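Local atomic coordinates of LamCAT (Aquimarina, PDB entry 6JH5), a protein that probably hydrolyses laminarin, a storage beta-1,3-glucan of marine algae, as a bacterial laminarinase of glycosyl hydrolase family 16. Residues L36-R41 / G61-T66; I53-E58 / N217-R222; V21-N26 / R69-G74. All blocks are in the same frame, centred on the assembly; numbering follows the deposited sequence.

Interaction 1: residues L36-R41 / G61-T66; sequences LQYYRR and GGYNYT
Tyr38 and Thr66 pair as neighbours on two parallel strands, and the backbone bond between the segments runs from Tyr38 N to Tyr65 O, 2.8 Å long and fairly straight at 164°. Two CA-H...O contacts accompany it, one from Gln37 CA to Tyr65 O and one from Thr66 CA to Tyr38 O, the latter 3.2 Å. Beside that bond, where the chain turns a corner at Asn64, a water bridges the segments, donating to Leu36 O and accepting from Asn64 N, 2.8 Å from both. This is a parallel pairing in a fold built mostly of antiparallel strands, the beta-sandwich jelly roll of family 16, where strand 37-39 lies beside strand 63-71. The Tyr38 side chain, with CG anti to the backbone N (chi1 -178°), crosses that of Tyr63 at about a right angle. Tyr38 CB stands 4.1 Å from Tyr63 CB. Tyr63 CD2 comes in at the edge of the Tyr38 ring, near its plane. Further along that ring, CE2 lies 4.1 Å from Gly61 CA, and a side chain on this glycine would run into it. Leu36 lies alongside the Tyr65 ring, pointing the same way, its CB 3.9 Å from CD2 of Tyr65. On the face that carries Tyr38 and Thr66, the methyl CG2 of Thr66 rests 3.7 Å from CD of Arg40. Thr66 OG1 is engaged by Glu58 and Asn43, while Tyr65 OH bonds to Asn216 OD1. The Gln37 side chain bends away from Tyr65, and its amide is held by Glu35 and the backbone N of Ile205.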
# COMPACT_ATOMS: atom_id res chain seq x y z
N LEU A 36 -3.33 -11.60 10.66
CA LEU A 36 -4.32 -12.65 10.98
C LEU A 36 -5.23 -13.00 9.80
O LEU A 36 -5.96 -13.95 9.93
CB LEU A 36 -5.20 -12.11 12.11
CG LEU A 36 -4.47 -11.69 13.38
CD1 LEU A 36 -5.47 -11.20 14.41
CD2 LEU A 36 -3.66 -12.83 13.96
N GLN A 37 -5.17 -12.28 8.69
CA GLN A 37 -6.17 -12.54 7.62
C GLN A 37 -5.71 -13.54 6.56
O GLN A 37 -4.54 -13.72 6.35
CB GLN A 37 -6.58 -11.23 6.94
CG GLN A 37 -5.57 -10.74 5.91
CD GLN A 37 -4.29 -10.28 6.55
OE1 GLN A 37 -4.29 -9.78 7.65
NE2 GLN A 37 -3.20 -10.48 5.86
N TYR A 38 -6.70 -14.13 5.91
CA TYR A 38 -6.46 -15.02 4.75
C TYR A 38 -6.97 -14.23 3.54
O TYR A 38 -8.12 -13.91 3.49
CB TYR A 38 -7.26 -16.30 4.96
CG TYR A 38 -7.09 -17.35 3.90
CD1 TYR A 38 -7.67 -17.22 2.66
CD2 TYR A 38 -6.41 -18.51 4.18
CE1 TYR A 38 -7.53 -18.20 1.71
CE2 TYR A 38 -6.29 -19.51 3.24
CZ TYR A 38 -6.84 -19.35 1.99
OH TYR A 38 -6.71 -20.34 1.08
N TYR A 39 -6.07 -13.90 2.63
CA TYR A 39 -6.46 -13.11 1.44
C TYR A 39 -7.23 -13.96 0.43
O TYR A 39 -6.94 -15.10 0.25
CB TYR A 39 -5.20 -12.48 0.85
CG TYR A 39 -4.64 -11.33 1.64
CD1 TYR A 39 -5.44 -10.28 2.02
CD2 TYR A 39 -3.29 -11.25 1.93
CE1 TYR A 39 -4.93 -9.19 2.70
CE2 TYR A 39 -2.76 -10.17 2.61
CZ TYR A 39 -3.58 -9.13 2.97
OH TYR A 39 -3.04 -8.07 3.63
N ARG A 40 -8.20 -13.33 -0.21
CA ARG A 40 -9.05 -13.99 -1.22
C ARG A 40 -9.40 -12.99 -2.34
O ARG A 40 -9.37 -11.82 -2.12
CB ARG A 40 -10.40 -14.36 -0.60
CG ARG A 40 -10.30 -15.28 0.60
CD ARG A 40 -11.66 -15.81 1.01
NE ARG A 40 -12.04 -16.89 0.13
CZ ARG A 40 -13.27 -17.21 -0.16
NH1 ARG A 40 -14.26 -16.50 0.34
NH2 ARG A 40 -13.51 -18.22 -0.96
N ARG A 41 -9.71 -13.52 -3.52
CA ARG A 41 -10.22 -12.71 -4.65
C ARG A 41 -11.64 -12.22 -4.36
O ARG A 41 -11.96 -11.17 -4.73
CB ARG A 41 -10.25 -13.58 -5.90
CG ARG A 41 -10.93 -12.90 -7.08
CD ARG A 41 -10.16 -11.67 -7.48
NE ARG A 41 -10.72 -10.97 -8.61
CZ ARG A 41 -11.73 -10.14 -8.56
NH1 ARG A 41 -12.35 -9.91 -7.43
NH2 ARG A 41 -12.11 -9.52 -9.66
N GLY A 61 -9.02 -21.86 6.03
CA GLY A 61 -7.59 -22.19 6.12
C GLY A 61 -6.99 -22.06 7.50
O GLY A 61 -5.80 -21.99 7.60
N GLY A 62 -7.82 -22.12 8.54
CA GLY A 62 -7.29 -21.98 9.91
C GLY A 62 -7.27 -20.55 10.39
O GLY A 62 -6.88 -20.34 11.50
N TYR A 63 -7.76 -19.62 9.58
CA TYR A 63 -7.74 -18.18 9.92
C TYR A 63 -9.16 -17.68 10.13
O TYR A 63 -10.08 -18.32 9.67
CB TYR A 63 -6.95 -17.41 8.86
CG TYR A 63 -5.52 -17.86 8.87
CD1 TYR A 63 -4.62 -17.32 9.76
CD2 TYR A 63 -5.11 -18.90 8.07
CE1 TYR A 63 -3.33 -17.76 9.82
CE2 TYR A 63 -3.81 -19.36 8.12
CZ TYR A 63 -2.92 -18.79 9.00
OH TYR A 63 -1.65 -19.25 9.07
N ASN A 64 -9.29 -16.56 10.82
CA ASN A 64 -10.63 -16.06 11.23
C ASN A 64 -11.06 -14.77 10.53
O ASN A 64 -12.11 -14.28 10.84
CB ASN A 64 -10.66 -15.90 12.74
CG ASN A 64 -10.35 -17.23 13.39
OD1 ASN A 64 -10.89 -18.23 13.00
ND2 ASN A 64 -9.44 -17.22 14.33
N TYR A 65 -10.22 -14.25 9.66
CA TYR A 65 -10.55 -13.03 8.90
C TYR A 65 -10.13 -13.23 7.45
O TYR A 65 -9.19 -13.92 7.18
CB TYR A 65 -9.84 -11.79 9.46
CG TYR A 65 -10.03 -11.57 10.94
CD1 TYR A 65 -11.13 -10.89 11.41
CD2 TYR A 65 -9.13 -12.07 11.85
CE1 TYR A 65 -11.31 -10.71 12.77
CE2 TYR A 65 -9.30 -11.89 13.20
CZ TYR A 65 -10.40 -11.21 13.67
OH TYR A 65 -10.58 -11.05 15.00
N THR A 66 -10.87 -12.59 6.56
CA THR A 66 -10.53 -12.58 5.13
C THR A 66 -10.46 -11.14 4.65
O THR A 66 -11.10 -10.30 5.21
CB THR A 66 -11.52 -13.38 4.28
OG1 THR A 66 -12.81 -12.82 4.46
CG2 THR A 66 -11.49 -14.85 4.63
O HOH W 1 -7.05 -15.42 12.01

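Interaction 2: residues I53-E58 / N217-R222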
# COMPACT_ATOMS: atom_id res chain seq x y z
N ILE A 53 -12.54 -3.20 -1.13
CA ILE A 53 -11.85 -4.33 -0.47
C ILE A 53 -12.59 -4.51 0.86
O ILE A 53 -12.60 -3.60 1.62
CB ILE A 53 -10.37 -4.03 -0.27
CG1 ILE A 53 -9.62 -4.09 -1.60
CG2 ILE A 53 -9.79 -5.02 0.73
CD1 ILE A 53 -8.15 -3.80 -1.51
N THR A 54 -13.21 -5.66 1.04
CA THR A 54 -14.00 -5.89 2.26
C THR A 54 -13.26 -6.87 3.15
O THR A 54 -12.91 -7.89 2.67
CB THR A 54 -15.36 -6.49 1.90
OG1 THR A 54 -16.01 -5.61 1.00
CG2 THR A 54 -16.25 -6.72 3.10
N ALA A 55 -13.03 -6.49 4.40
CA ALA A 55 -12.46 -7.44 5.37
C ALA A 55 -13.64 -8.07 6.10
O ALA A 55 -14.55 -7.37 6.43
CB ALA A 55 -11.51 -6.76 6.32
N LYS A 56 -13.58 -9.38 6.30
CA LYS A 56 -14.72 -10.08 6.93
C LYS A 56 -14.28 -11.01 8.05
O LYS A 56 -13.17 -11.44 8.05
CB LYS A 56 -15.40 -10.96 5.89
CG LYS A 56 -15.99 -10.21 4.71
CD LYS A 56 -16.65 -11.12 3.70
CE LYS A 56 -17.26 -10.33 2.56
NZ LYS A 56 -17.41 -11.16 1.34
N ARG A 57 -15.20 -11.31 8.95
CA ARG A 57 -14.95 -12.34 9.98
C ARG A 57 -15.48 -13.61 9.36
O ARG A 57 -16.66 -13.77 9.24
CB ARG A 57 -15.79 -12.07 11.22
CG ARG A 57 -15.07 -11.17 12.19
CD ARG A 57 -15.93 -10.84 13.37
NE ARG A 57 -15.94 -11.97 14.26
CZ ARG A 57 -16.92 -12.26 15.08
NH1 ARG A 57 -17.99 -11.49 15.13
NH2 ARG A 57 -16.83 -13.31 15.87
N GLU A 58 -14.56 -14.44 8.91
CA GLU A 58 -14.95 -15.65 8.18
C GLU A 58 -13.84 -16.67 8.43
O GLU A 58 -12.70 -16.27 8.45
CB GLU A 58 -15.12 -15.15 6.74
CG GLU A 58 -14.72 -16.08 5.64
CD GLU A 58 -15.15 -15.56 4.28
OE1 GLU A 58 -15.69 -16.37 3.52
OE2 GLU A 58 -14.96 -14.42 4.00
N ASN A 217 -16.47 -6.07 16.16
CA ASN A 217 -17.77 -5.44 15.83
C ASN A 217 -17.59 -4.46 14.68
O ASN A 217 -18.52 -3.77 14.36
CB ASN A 217 -18.40 -4.77 17.05
CG ASN A 217 -18.99 -5.76 18.01
OD1 ASN A 217 -18.70 -5.74 19.20
ND2 ASN A 217 -19.78 -6.66 17.51
N ALA A 218 -16.39 -4.43 14.09
CA ALA A 218 -16.14 -3.54 12.94
C ALA A 218 -16.25 -4.31 11.62
O ALA A 218 -15.96 -3.75 10.60
CB ALA A 218 -14.78 -2.93 13.10
N PHE A 219 -16.69 -5.57 11.67
CA PHE A 219 -16.79 -6.42 10.46
C PHE A 219 -18.25 -6.55 10.03
O PHE A 219 -19.07 -6.71 10.87
CB PHE A 219 -16.13 -7.77 10.70
CG PHE A 219 -14.65 -7.65 10.95
CD1 PHE A 219 -14.15 -7.48 12.22
CD2 PHE A 219 -13.77 -7.70 9.90
CE1 PHE A 219 -12.80 -7.34 12.43
CE2 PHE A 219 -12.41 -7.57 10.11
CZ PHE A 219 -11.93 -7.40 11.38
N PRO A 220 -18.57 -6.51 8.72
CA PRO A 220 -17.59 -6.29 7.65
C PRO A 220 -17.08 -4.85 7.50
O PRO A 220 -17.79 -3.95 7.75
CB PRO A 220 -18.38 -6.73 6.41
CG PRO A 220 -19.78 -6.35 6.75
CD PRO A 220 -19.90 -6.74 8.20
N ALA A 221 -15.83 -4.71 7.06
CA ALA A 221 -15.22 -3.38 6.94
C ALA A 221 -14.83 -3.14 5.48
O ALA A 221 -14.28 -4.01 4.90
CB ALA A 221 -14.02 -3.33 7.84
N ARG A 222 -15.09 -1.94 5.00
CA ARG A 222 -14.85 -1.63 3.57
C ARG A 222 -13.78 -0.57 3.35
O ARG A 222 -13.87 0.49 3.89
CB ARG A 222 -16.16 -1.16 2.95
CG ARG A 222 -17.18 -2.27 2.80
CD ARG A 222 -18.59 -1.76 2.66
NE ARG A 222 -18.82 -0.78 1.64
CZ ARG A 222 -19.30 -1.05 0.45
NH1 ARG A 222 -19.53 -2.30 0.13
NH2 ARG A 222 -19.53 -0.09 -0.40
O HOH W 2 -18.68 -4.89 1.14
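With CG anti to its carbonyl carbon (chi1 -64°), Phe219 swings its ring against strand 50-60, and a similar first torsion in Arg57 (chi1 -89°) lays the arginine's CG 3.8 Å from Phe219 CG. The two side chains cross at about a right angle, the guanidinium plane turned 63° from the ring. The CD2 side of the ring meets Ala55 at its edge: CD2 stands 3.6 Å from Ala55 O, and CE2 lies 4.0 Å from Ala55 CB. An alanine in place of Phe219 would probably open a gap beside Ala55 and free the Arg57 chain to move, while Tyr65 and Phe92 would lose a ring partner. After a cis peptide bond, Pro220 sets its CB 3.9 Å from Thr54 CG2. A water joins Thr54 OG1 to Arg222 NH1, reaching the guanidinium at its edge, and the same NH1 forms a salt bridge with Glu47. In the backbone Ala55 and Ala221 make a hydrogen-bonded pair: Ala55 N to Ala221 O is 2.8 Å, and Ala221 N to Ala55 O is 3.0 Å. Thr54 and Arg222 follow as the non-hydrogen-bonded pair, completing antiparallel neighbours in the beta-sandwich of the family 16 jelly roll.

Interaction 3: residues V21-N26 / R69-G74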
# COMPACT_ATOMS: atom_id res chain seq x y z
N VAL A 21 -3.22 -8.68 -10.02
CA VAL A 21 -3.00 -10.10 -9.61
C VAL A 21 -3.35 -10.17 -8.11
O VAL A 21 -3.05 -9.26 -7.42
CB VAL A 21 -1.53 -10.48 -9.87
CG1 VAL A 21 -1.22 -11.88 -9.43
CG2 VAL A 21 -1.20 -10.31 -11.33
N PHE A 22 -3.91 -11.28 -7.66
CA PHE A 22 -4.38 -11.37 -6.26
C PHE A 22 -3.62 -12.39 -5.44
O PHE A 22 -3.30 -13.43 -5.93
CB PHE A 22 -5.87 -11.70 -6.23
CG PHE A 22 -6.74 -10.59 -6.75
CD1 PHE A 22 -6.86 -10.35 -8.11
CD2 PHE A 22 -7.43 -9.77 -5.88
CE1 PHE A 22 -7.65 -9.33 -8.58
CE2 PHE A 22 -8.22 -8.75 -6.36
CZ PHE A 22 -8.32 -8.53 -7.71
N GLU A 23 -3.34 -12.04 -4.19
CA GLU A 23 -2.71 -13.04 -3.31
C GLU A 23 -3.81 -13.87 -2.65
O GLU A 23 -4.94 -13.44 -2.59
CB GLU A 23 -1.89 -12.40 -2.19
CG GLU A 23 -0.77 -11.51 -2.68
CD GLU A 23 0.39 -12.20 -3.35
OE1 GLU A 23 0.34 -13.40 -3.51
OE2 GLU A 23 1.31 -11.51 -3.72
N THR A 24 -3.43 -15.04 -2.19
CA THR A 24 -4.37 -15.95 -1.49
C THR A 24 -3.74 -16.42 -0.18
O THR A 24 -2.59 -16.76 -0.20
CB THR A 24 -4.63 -17.18 -2.36
OG1 THR A 24 -5.22 -16.74 -3.57
CG2 THR A 24 -5.54 -18.18 -1.69
N GLY A 25 -4.50 -16.40 0.91
CA GLY A 25 -3.98 -16.96 2.17
C GLY A 25 -3.24 -16.02 3.11
O GLY A 25 -3.32 -14.83 2.95
N ASN A 26 -2.59 -16.62 4.09
CA ASN A 26 -1.90 -15.90 5.18
C ASN A 26 -0.40 -15.76 4.92
O ASN A 26 0.27 -15.23 5.76
CB ASN A 26 -2.16 -16.61 6.51
CG ASN A 26 -1.70 -15.82 7.71
OD1 ASN A 26 -0.84 -16.26 8.44
ND2 ASN A 26 -2.31 -14.67 7.91
N ARG A 69 -5.44 -8.69 -0.95
CA ARG A 69 -4.13 -8.08 -1.25
C ARG A 69 -3.97 -8.21 -2.76
O ARG A 69 -3.93 -9.31 -3.23
CB ARG A 69 -2.99 -8.76 -0.49
CG ARG A 69 -1.61 -8.20 -0.79
CD ARG A 69 -0.60 -8.56 0.27
NE ARG A 69 0.74 -8.55 -0.25
CZ ARG A 69 1.83 -8.56 0.51
NH1 ARG A 69 1.71 -8.51 1.82
NH2 ARG A 69 3.02 -8.61 -0.04
N MET A 70 -3.90 -7.09 -3.46
CA MET A 70 -3.83 -7.16 -4.93
C MET A 70 -2.64 -6.34 -5.42
O MET A 70 -2.27 -5.42 -4.73
CB MET A 70 -5.15 -6.69 -5.54
CG MET A 70 -5.55 -5.33 -5.09
SD MET A 70 -7.33 -4.95 -5.34
CE MET A 70 -7.36 -4.59 -7.10
N LYS A 71 -2.07 -6.70 -6.55
CA LYS A 71 -0.81 -6.06 -7.00
C LYS A 71 -0.74 -5.99 -8.52
O LYS A 71 -1.41 -6.71 -9.16
CB LYS A 71 0.38 -6.87 -6.48
CG LYS A 71 0.40 -8.32 -6.94
CD LYS A 71 1.44 -9.15 -6.25
CE LYS A 71 1.51 -10.54 -6.83
NZ LYS A 71 2.48 -11.40 -6.13
N THR A 72 0.11 -5.10 -9.01
CA THR A 72 0.33 -4.98 -10.47
C THR A 72 1.59 -5.74 -10.88
O THR A 72 1.96 -5.68 -12.00
CB THR A 72 0.36 -3.52 -10.95
OG1 THR A 72 1.52 -2.84 -10.48
CG2 THR A 72 -0.89 -2.76 -10.56
N GLN A 73 2.17 -6.46 -9.93
CA GLN A 73 3.41 -7.22 -10.19
C GLN A 73 3.17 -8.15 -11.38
O GLN A 73 2.22 -8.84 -11.38
CB GLN A 73 3.78 -8.03 -8.96
CG GLN A 73 5.09 -8.78 -9.09
CD GLN A 73 5.45 -9.51 -7.83
OE1 GLN A 73 4.62 -9.77 -6.98
NE2 GLN A 73 6.71 -9.85 -7.71
N GLY A 74 4.07 -8.10 -12.35
CA GLY A 74 3.97 -8.97 -13.54
C GLY A 74 3.08 -8.40 -14.61
O GLY A 74 2.94 -9.02 -15.64
O HOH W 3 -6.48 -11.09 -2.39
O HOH W 4 2.07 -9.05 -2.74
O HOH W 5 1.06 -13.97 -6.28
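Val21 and Lys71 form the hydrogen-bonded pair of a short antiparallel ladder, in which strand 21-22 lies against the end of strand 63-71 of the family 16 beta-sandwich. Val21 N to Lys71 O (2.8 Å) and its return bond are followed by Glu23 N to Arg69 O, straight at 178°. Phe22 and Met70, the non-hydrogen-bonded pair between them, lie side by side. Met70 CB stands over one ring face of Phe22, 3.8 Å from CE2 and offset toward the rim: a CH-pi contact. With CG between backbone N and carbonyl carbon (chi1 55°) and chi2 extended, the sulfur lies oblique to the ring, a Met-aromatic contact with SD 4.0 Å from CE2 of Phe22. Arg41 adds a cation-pi contact to this phenylalanine.

The charged side chains lie with Val21 on the face opposite Phe22 and Met70. Lys71 starts from the same tight first torsion as Met70, then runs extended past Val21, with Lys71 CE 4.0 Å from Val21 CG1. Glu23 is bent at chi2 (-70°), which folds its carboxylate across that chain, while its CG lies alongside Arg69 CG. A water bridges Glu23 OE2 and Arg69 NE; another joins Glu23 OE1 to Lys71 NZ. Three partners hold the ammonium: Glu23 OE2, that second water and Gln73 OE1 (2.8 Å from Lys71 NZ). In the salt bridge Lys71 NZ meets Glu23 OE2 from above the carboxylate plane, at 2.7 Å.

Overall arrangement
Strand 63-71 ties the three together: interaction 1 uses its beginning and interaction 3 its end, while strand 50-60 of interaction 2 lies beside it. Interactions 1 and 2, about 11 Å apart between centres, share a border where Thr66 O lies 2.9 Å from Lys56 N and Tyr65 CD1 packs 3.6 Å from Phe219 CZ. Interactions 1 and 3, about 13 Å apart between centres, meet through Tyr39 O and Gly25 N, at 2.8 Å. Interactions 2 and 3 merely brush, Ile53 CD1 against Met70 SD. The calcium ion, held by Glu11, Gly49 and Asp226, is about 12 Å from the side chains of both Arg222 and Met70, so neither residue touches the metal.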